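Long-range contact in eukaryotic Translation Initiation 4E (Schistosoma mansoni, PDB 3HXI), which binds the 7-methylguanosine cap of messenger RNA and so probably recruits capped transcripts for translation initiation: residues Trp112-Val125 with Val137-Ile151. Residues are numbered along the deposited sequence; the frame is centred on the assembly and turned at random.
Sequences WDTDEEDRQICGAV and VWLTSDNEEETILSI. With GTG (7-methyl-guanosine-5'-triphosphate-5'-guanosine), chain C.
Strand 121-125 pairs antiparallel with strand 137-139 through a classic beta bulge, in which C122 and G123 lie opposite the single residue W138, while helices 115-120 and 145-151 cross at -86° with axes 9.5 Å apart. W138 O accepts from C122 N at 2.9 Å and weakly from G123 N, and W138 N returns a bond to G123 O. Beyond the bulge, T140 N donates to Q120 O at 2.7 Å.

The Q120 side chain bends at its second torsion (chi2 -59°), which brings its amide to the turn after the strand. There Q120 OE1 accepts from S141 N and, at 2.9 Å, from S141 OG. Two donors grip this oxygen from opposite faces of its plane. S141 OG stands well above the plane, while S141 N is only tilted from it. T140 CG2 packs on the same amide, while T140 OG1 bonds to K79 O.

Between the helices, T147 CG2 lies against Q120 CG and E117 CA. I151 CD1 reaches E117 O, Q120 CB and I121 CD1, and I151 CG2 meets W112 CZ3 at 3.7 Å. E117 OE2 lies 2.8 Å from S150 OG. E117 OE1 accepts from T114 N, and E117 N donates back to T114 OG1, a capping box at the N-terminus of helix 115-120. T114 OG1 also donates to OE1. A water donates to E116 OE2 and E144 OE1, 4.5 Å apart, and accepts from T147 OG1.

On the sheet, V125 CG2 touches W138 NE1 at 3.5 Å. The W138 ring meets the cap methyl C7X at its edge, and its plane lies about 10° from that of W75. The bulged hairpin thus carries a cap-pocket tryptophan. The shared water probably eases repulsion between the E116 and E144 carboxylates, and the paired bonds to Q120 OE1 fix the buried amide against the turn after the W138 strand.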
loop_
_atom_site.group_PDB
_atom_site.type_symbol
_atom_site.label_atom_id
_atom_site.label_comp_id
_atom_site.label_asym_id
_atom_site.label_seq_id
_atom_site.Cartn_x
_atom_site.Cartn_y
_atom_site.Cartn_z
ATOM N N TRP A 112 -9.363 9.151 -5.175
ATOM C CA TRP A 112 -9.575 9.934 -3.959
ATOM C C TRP A 112 -10.405 11.119 -4.384
ATOM O O TRP A 112 -10.313 11.543 -5.528
ATOM C CB TRP A 112 -8.233 10.456 -3.406
ATOM C CG TRP A 112 -7.198 9.381 -3.293
ATOM C CD1 TRP A 112 -6.172 9.127 -4.166
ATOM C CD2 TRP A 112 -7.115 8.377 -2.276
ATOM N NE1 TRP A 112 -5.446 8.047 -3.740
ATOM C CE2 TRP A 112 -6.001 7.557 -2.590
ATOM C CE3 TRP A 112 -7.865 8.095 -1.125
ATOM C CZ2 TRP A 112 -5.619 6.462 -1.795
ATOM C CZ3 TRP A 112 -7.493 6.996 -0.335
ATOM C CH2 TRP A 112 -6.368 6.205 -0.667
ATOM N N ASP A 113 -11.185 11.671 -3.462
ATOM C CA ASP A 113 -12.024 12.824 -3.785
ATOM C C ASP A 113 -11.218 14.057 -4.228
ATOM O O ASP A 113 -11.622 14.754 -5.172
ATOM C CB ASP A 113 -12.970 13.149 -2.624
ATOM C CG ASP A 113 -14.094 12.110 -2.452
ATOM O OD1 ASP A 113 -14.407 11.368 -3.413
ATOM O OD2 ASP A 113 -14.685 12.047 -1.345
ATOM N N THR A 114 -10.071 14.297 -3.584
ATOM C CA THR A 114 -9.318 15.545 -3.735
ATOM C C THR A 114 -7.862 15.322 -4.137
ATOM O O THR A 114 -7.274 14.295 -3.795
ATOM C CB THR A 114 -9.347 16.366 -2.418
ATOM O OG1 THR A 114 -8.572 15.695 -1.427
ATOM C CG2 THR A 114 -10.767 16.507 -1.887
ATOM N N ASP A 115 -7.283 16.296 -4.847
ATOM C CA ASP A 115 -5.865 16.287 -5.213
ATOM C C ASP A 115 -4.996 16.126 -3.977
ATOM O O ASP A 115 -4.004 15.406 -4.002
ATOM C CB ASP A 115 -5.460 17.579 -5.954
ATOM C CG ASP A 115 -6.119 17.718 -7.334
ATOM O OD1 ASP A 115 -6.852 16.793 -7.779
ATOM O OD2 ASP A 115 -5.926 18.790 -7.969
ATOM N N GLU A 116 -5.396 16.790 -2.894
ATOM C CA GLU A 116 -4.639 16.797 -1.654
ATOM C C GLU A 116 -4.466 15.405 -1.037
ATOM O O GLU A 116 -3.407 15.094 -0.492
ATOM C CB GLU A 116 -5.293 17.736 -0.645
ATOM C CG GLU A 116 -4.541 17.843 0.671
ATOM C CD GLU A 116 -3.331 18.784 0.610
ATOM O OE1 GLU A 116 -3.150 19.517 -0.388
ATOM O OE2 GLU A 116 -2.558 18.790 1.591
ATOM N N GLU A 117 -5.499 14.570 -1.119
ATOM C CA GLU A 117 -5.371 13.189 -0.632
ATOM C C GLU A 117 -4.347 12.404 -1.438
ATOM O O GLU A 117 -3.547 11.655 -0.876
ATOM C CB GLU A 117 -6.711 12.477 -0.651
ATOM C CG GLU A 117 -7.688 12.979 0.402
ATOM C CD GLU A 117 -9.097 12.525 0.131
ATOM O OE1 GLU A 117 -9.774 13.178 -0.693
ATOM O OE2 GLU A 117 -9.530 11.508 0.731
ATOM N N ASP A 118 -4.370 12.570 -2.760
ATOM C CA ASP A 118 -3.408 11.890 -3.625
ATOM C C ASP A 118 -1.980 12.297 -3.293
ATOM O O ASP A 118 -1.046 11.472 -3.341
ATOM C CB ASP A 118 -3.727 12.174 -5.090
ATOM C CG ASP A 118 -2.771 11.487 -6.037
ATOM O OD1 ASP A 118 -2.960 10.294 -6.324
ATOM O OD2 ASP A 118 -1.825 12.154 -6.491
ATOM N N ARG A 119 -1.807 13.582 -2.975
ATOM C CA ARG A 119 -0.497 14.118 -2.592
ATOM C C ARG A 119 0.073 13.446 -1.335
ATOM O O ARG A 119 1.285 13.372 -1.176
ATOM C CB ARG A 119 -0.560 15.643 -2.418
ATOM C CG ARG A 119 -0.860 16.391 -3.728
ATOM C CD ARG A 119 -0.655 17.914 -3.600
ATOM N NE ARG A 119 -1.776 18.575 -2.930
ATOM C CZ ARG A 119 -2.707 19.286 -3.570
ATOM N NH1 ARG A 119 -3.698 19.850 -2.904
ATOM N NH2 ARG A 119 -2.649 19.431 -4.882
ATOM N N GLN A 120 -0.806 12.969 -0.454
ATOM C CA GLN A 120 -0.364 12.338 0.793
ATOM C C GLN A 120 0.183 10.945 0.535
ATOM O O GLN A 120 0.974 10.422 1.332
ATOM C CB GLN A 120 -1.518 12.234 1.805
ATOM C CG GLN A 120 -1.781 13.466 2.631
ATOM C CD GLN A 120 -0.560 13.878 3.435
ATOM O OE1 GLN A 120 -0.075 13.134 4.309
ATOM N NE2 GLN A 120 -0.044 15.048 3.124
ATOM N N ILE A 121 -0.239 10.340 -0.574
ATOM C CA ILE A 121 0.023 8.908 -0.795
ATOM C C ILE A 121 1.480 8.641 -1.149
ATOM O O ILE A 121 2.029 9.244 -2.090
ATOM C CB ILE A 121 -0.919 8.292 -1.889
ATOM C CG1 ILE A 121 -2.403 8.413 -1.491
ATOM C CG2 ILE A 121 -0.510 6.823 -2.208
ATOM C CD1 ILE A 121 -2.838 7.661 -0.224
ATOM N N CYS A 122 2.092 7.724 -0.405
ATOM C CA CYS A 122 3.426 7.239 -0.737
ATOM C C CYS A 122 3.376 5.858 -1.370
ATOM O O CYS A 122 3.944 5.639 -2.436
ATOM C CB CYS A 122 4.303 7.193 0.509
ATOM S SG CYS A 122 4.602 8.831 1.200
ATOM N N GLY A 123 2.695 4.921 -0.717
ATOM C CA GLY A 123 2.647 3.556 -1.239
ATOM C C GLY A 123 1.818 2.598 -0.402
ATOM O O GLY A 123 1.210 3.006 0.594
ATOM N N ALA A 124 1.796 1.337 -0.820
ATOM C CA ALA A 124 1.032 0.280 -0.153
ATOM C C ALA A 124 1.932 -0.939 0.108
ATOM O O ALA A 124 2.922 -1.165 -0.607
ATOM C CB ALA A 124 -0.180 -0.117 -0.986
ATOM N N VAL A 125 1.583 -1.713 1.125
ATOM C CA VAL A 125 2.402 -2.851 1.567
ATOM C C VAL A 125 1.487 -4.018 1.937
ATOM O O VAL A 125 0.521 -3.830 2.672
ATOM C CB VAL A 125 3.244 -2.496 2.815
ATOM C CG1 VAL A 125 4.258 -3.625 3.151
ATOM C CG2 VAL A 125 3.979 -1.161 2.643
ATOM N N VAL A 137 -1.122 1.366 4.088
ATOM C CA VAL A 137 -0.904 2.438 3.133
ATOM C C VAL A 137 -0.070 3.489 3.848
ATOM O O VAL A 137 -0.463 3.991 4.899
ATOM C CB VAL A 137 -2.209 3.070 2.661
ATOM C CG1 VAL A 137 -1.926 4.362 1.869
ATOM C CG2 VAL A 137 -3.015 2.079 1.845
ATOM N N TRP A 138 1.067 3.821 3.252
ATOM C CA TRP A 138 2.009 4.783 3.810
ATOM C C TRP A 138 1.704 6.168 3.250
ATOM O O TRP A 138 1.512 6.315 2.032
ATOM C CB TRP A 138 3.412 4.367 3.377
ATOM C CG TRP A 138 3.979 3.180 4.125
ATOM C CD1 TRP A 138 3.298 2.099 4.642
ATOM C CD2 TRP A 138 5.359 2.960 4.412
ATOM N NE1 TRP A 138 4.191 1.219 5.229
ATOM C CE2 TRP A 138 5.458 1.735 5.111
ATOM C CE3 TRP A 138 6.533 3.684 4.133
ATOM C CZ2 TRP A 138 6.687 1.224 5.561
ATOM C CZ3 TRP A 138 7.744 3.184 4.579
ATOM C CH2 TRP A 138 7.816 1.948 5.271
ATOM N N LEU A 139 1.665 7.149 4.153
ATOM C CA LEU A 139 1.292 8.536 3.883
ATOM C C LEU A 139 2.473 9.433 4.213
ATOM O O LEU A 139 3.291 9.093 5.068
ATOM C CB LEU A 139 0.107 8.943 4.769
ATOM C CG LEU A 139 -1.239 8.241 4.550
ATOM C CD1 LEU A 139 -2.371 9.041 5.199
ATOM C CD2 LEU A 139 -1.535 8.102 3.063
ATOM N N THR A 140 2.556 10.588 3.567
ATOM C CA THR A 140 3.760 11.420 3.695
ATOM C C THR A 140 3.860 12.246 4.990
ATOM O O THR A 140 4.965 12.652 5.379
ATOM C CB THR A 140 3.938 12.331 2.466
ATOM O OG1 THR A 140 5.264 12.874 2.461
ATOM C CG2 THR A 140 2.921 13.451 2.481
ATOM N N SER A 141 2.720 12.523 5.618
ATOM C CA SER A 141 2.692 13.233 6.901
ATOM C C SER A 141 2.053 12.380 7.994
ATOM O O SER A 141 1.478 11.330 7.705
ATOM C CB SER A 141 1.933 14.551 6.764
ATOM O OG SER A 141 0.539 14.310 6.843
ATOM N N ASP A 142 2.149 12.838 9.243
ATOM C CA ASP A 142 1.479 12.156 10.366
ATOM C C ASP A 142 0.522 13.086 11.090
ATOM O O ASP A 142 -0.056 12.721 12.110
ATOM C CB ASP A 142 2.503 11.560 11.350
ATOM C CG ASP A 142 3.369 12.630 12.036
ATOM O OD1 ASP A 142 4.503 12.309 12.438
ATOM O OD2 ASP A 142 2.923 13.789 12.151
ATOM N N ASN A 143 0.328 14.279 10.542
ATOM C CA ASN A 143 -0.377 15.339 11.262
ATOM C C ASN A 143 -1.324 16.187 10.416
ATOM O O ASN A 143 -1.884 17.166 10.910
ATOM C CB ASN A 143 0.631 16.209 12.033
ATOM C CG ASN A 143 1.560 17.006 11.121
ATOM O OD1 ASN A 143 1.471 16.958 9.874
ATOM N ND2 ASN A 143 2.454 17.775 11.747
ATOM N N GLU A 144 -1.503 15.820 9.145
ATOM C CA GLU A 144 -2.615 16.361 8.338
ATOM C C GLU A 144 -3.917 15.599 8.631
ATOM O O GLU A 144 -4.415 14.835 7.785
ATOM C CB GLU A 144 -2.282 16.317 6.843
ATOM C CG GLU A 144 -1.082 17.170 6.443
ATOM C CD GLU A 144 -1.411 18.652 6.372
ATOM O OE1 GLU A 144 -2.581 19.005 6.098
ATOM O OE2 GLU A 144 -0.490 19.465 6.602
ATOM N N GLU A 145 -4.461 15.821 9.832
ATOM C CA GLU A 145 -5.566 15.009 10.373
ATOM C C GLU A 145 -6.719 14.791 9.402
ATOM O O GLU A 145 -7.147 13.660 9.159
ATOM C CB GLU A 145 -6.117 15.635 11.664
ATOM C CG GLU A 145 -7.237 14.788 12.347
ATOM C CD GLU A 145 -7.676 15.352 13.684
ATOM O OE1 GLU A 145 -6.793 15.615 14.527
ATOM O OE2 GLU A 145 -8.896 15.527 13.892
ATOM N N GLU A 146 -7.227 15.888 8.865
ATOM C CA GLU A 146 -8.417 15.846 8.050
ATOM C C GLU A 146 -8.206 14.994 6.784
ATOM O O GLU A 146 -9.039 14.150 6.468
ATOM C CB GLU A 146 -8.844 17.274 7.719
ATOM C CG GLU A 146 -10.038 17.370 6.821
ATOM C CD GLU A 146 -10.536 18.795 6.730
ATOM O OE1 GLU A 146 -9.713 19.724 6.879
ATOM O OE2 GLU A 146 -11.746 18.978 6.521
ATOM N N THR A 147 -7.081 15.195 6.100
ATOM C CA THR A 147 -6.742 14.440 4.875
ATOM C C THR A 147 -6.448 12.969 5.197
ATOM O O THR A 147 -6.938 12.054 4.516
ATOM C CB THR A 147 -5.514 15.065 4.184
ATOM O OG1 THR A 147 -5.768 16.458 3.959
ATOM C CG2 THR A 147 -5.214 14.392 2.844
ATOM N N ILE A 148 -5.652 12.751 6.243
ATOM C CA ILE A 148 -5.326 11.404 6.695
ATOM C C ILE A 148 -6.615 10.621 6.985
ATOM O O ILE A 148 -6.773 9.510 6.491
ATOM C CB ILE A 148 -4.387 11.422 7.914
ATOM C CG1 ILE A 148 -3.013 11.977 7.516
ATOM C CG2 ILE A 148 -4.320 10.022 8.583
ATOM C CD1 ILE A 148 -2.043 12.131 8.679
ATOM N N LEU A 149 -7.546 11.233 7.732
ATOM C CA LEU A 149 -8.846 10.618 8.019
ATOM C C LEU A 149 -9.735 10.347 6.810
ATOM O O LEU A 149 -10.336 9.271 6.743
ATOM C CB LEU A 149 -9.622 11.374 9.119
ATOM C CG LEU A 149 -9.339 11.057 10.605
ATOM C CD1 LEU A 149 -9.922 9.699 11.023
ATOM C CD2 LEU A 149 -7.877 11.098 10.964
ATOM N N SER A 150 -9.834 11.280 5.854
ATOM C CA SER A 150 -10.596 10.981 4.623
ATOM C C SER A 150 -9.973 9.843 3.792
ATOM O O SER A 150 -10.694 9.073 3.149
ATOM C CB SER A 150 -10.804 12.221 3.755
ATOM O OG SER A 150 -9.567 12.669 3.233
ATOM N N ILE A 151 -8.648 9.731 3.838
ATOM C CA ILE A 151 -7.952 8.616 3.158
ATOM C C ILE A 151 -8.303 7.308 3.842
ATOM O O ILE A 151 -8.633 6.315 3.178
ATOM C CB ILE A 151 -6.436 8.833 3.104
ATOM C CG1 ILE A 151 -6.096 9.892 2.056
ATOM C CG2 ILE A 151 -5.668 7.510 2.797
ATOM C CD1 ILE A 151 -4.660 10.311 2.082
HETATM P PA GTG C . 7.814 -5.750 9.961
HETATM O O1A GTG C . 8.141 -6.828 8.963
HETATM O O2A GTG C . 6.921 -4.580 9.609
HETATM O O3A GTG C . 7.271 -6.344 11.351
HETATM P PB GTG C . 6.780 -7.815 11.704
HETATM O O1B GTG C . 5.710 -8.283 10.748
HETATM O O2B GTG C . 6.489 -7.788 13.201
HETATM O O3B GTG C . 8.148 -8.637 11.514
HETATM N N9A GTG C . 12.002 -2.525 9.084
HETATM C C8A GTG C . 10.748 -2.494 8.621
HETATM N N7A GTG C . 10.606 -1.409 7.827
HETATM C C7X GTG C . 9.341 -1.057 7.135
HETATM C C5A GTG C . 11.780 -0.773 7.805
HETATM C C6A GTG C . 12.189 0.395 7.150
HETATM O O6A GTG C . 11.428 1.070 6.418
HETATM N N1A GTG C . 13.465 0.812 7.343
HETATM C C2A GTG C . 14.317 0.085 8.133
HETATM N N2A GTG C . 15.589 0.474 8.334
HETATM N N3A GTG C . 13.916 -1.044 8.758
HETATM C C4A GTG C . 12.655 -1.480 8.591
HETATM O O5D GTG C . 9.201 -5.115 10.387
HETATM C C5D GTG C . 10.209 -5.960 10.931
HETATM C C4D GTG C . 11.473 -5.157 11.138
HETATM O O4D GTG C . 11.983 -4.782 9.866
HETATM C C3D GTG C . 11.263 -3.857 11.887
HETATM O O3D GTG C . 11.226 -4.070 13.297
HETATM C C2D GTG C . 12.462 -3.055 11.439
HETATM O O2D GTG C . 13.618 -3.444 12.196
HETATM C C1D GTG C . 12.626 -3.515 9.995
HETATM P PG GTG C . 8.335 -10.233 11.529
HETATM O O1G GTG C . 7.068 -10.980 11.257
HETATM O O2G GTG C . 9.174 -10.596 12.742
HETATM O O5E GTG C . 9.293 -10.385 10.248
HETATM C C5E GTG C . 8.764 -10.221 8.933
HETATM C C4E GTG C . 9.839 -10.510 7.906
HETATM O O4E GTG C . 10.885 -9.545 8.051
HETATM C C3E GTG C . 10.498 -11.863 8.102
HETATM O O3E GTG C . 10.964 -12.291 6.811
HETATM C C2E GTG C . 11.714 -11.571 8.970
HETATM O O2E GTG C . 12.766 -12.536 8.805
HETATM C C1E GTG C . 12.110 -10.206 8.424
HETATM N N9B GTG C . 12.817 -9.286 9.337
HETATM C C8B GTG C . 12.079 -8.933 10.527
HETATM N N7B GTG C . 13.007 -8.002 11.161
HETATM C C5B GTG C . 14.099 -7.862 10.350
HETATM C C6B GTG C . 15.336 -7.068 10.448
HETATM O O6B GTG C . 15.487 -6.337 11.464
HETATM N N1B GTG C . 16.253 -7.182 9.446
HETATM C C2B GTG C . 16.045 -7.997 8.354
HETATM N N2B GTG C . 16.964 -8.091 7.361
HETATM N N3B GTG C . 14.927 -8.748 8.204
HETATM C C4B GTG C . 13.961 -8.697 9.143
HETATM O O HOH W 1 -3.460 17.674 3.812
#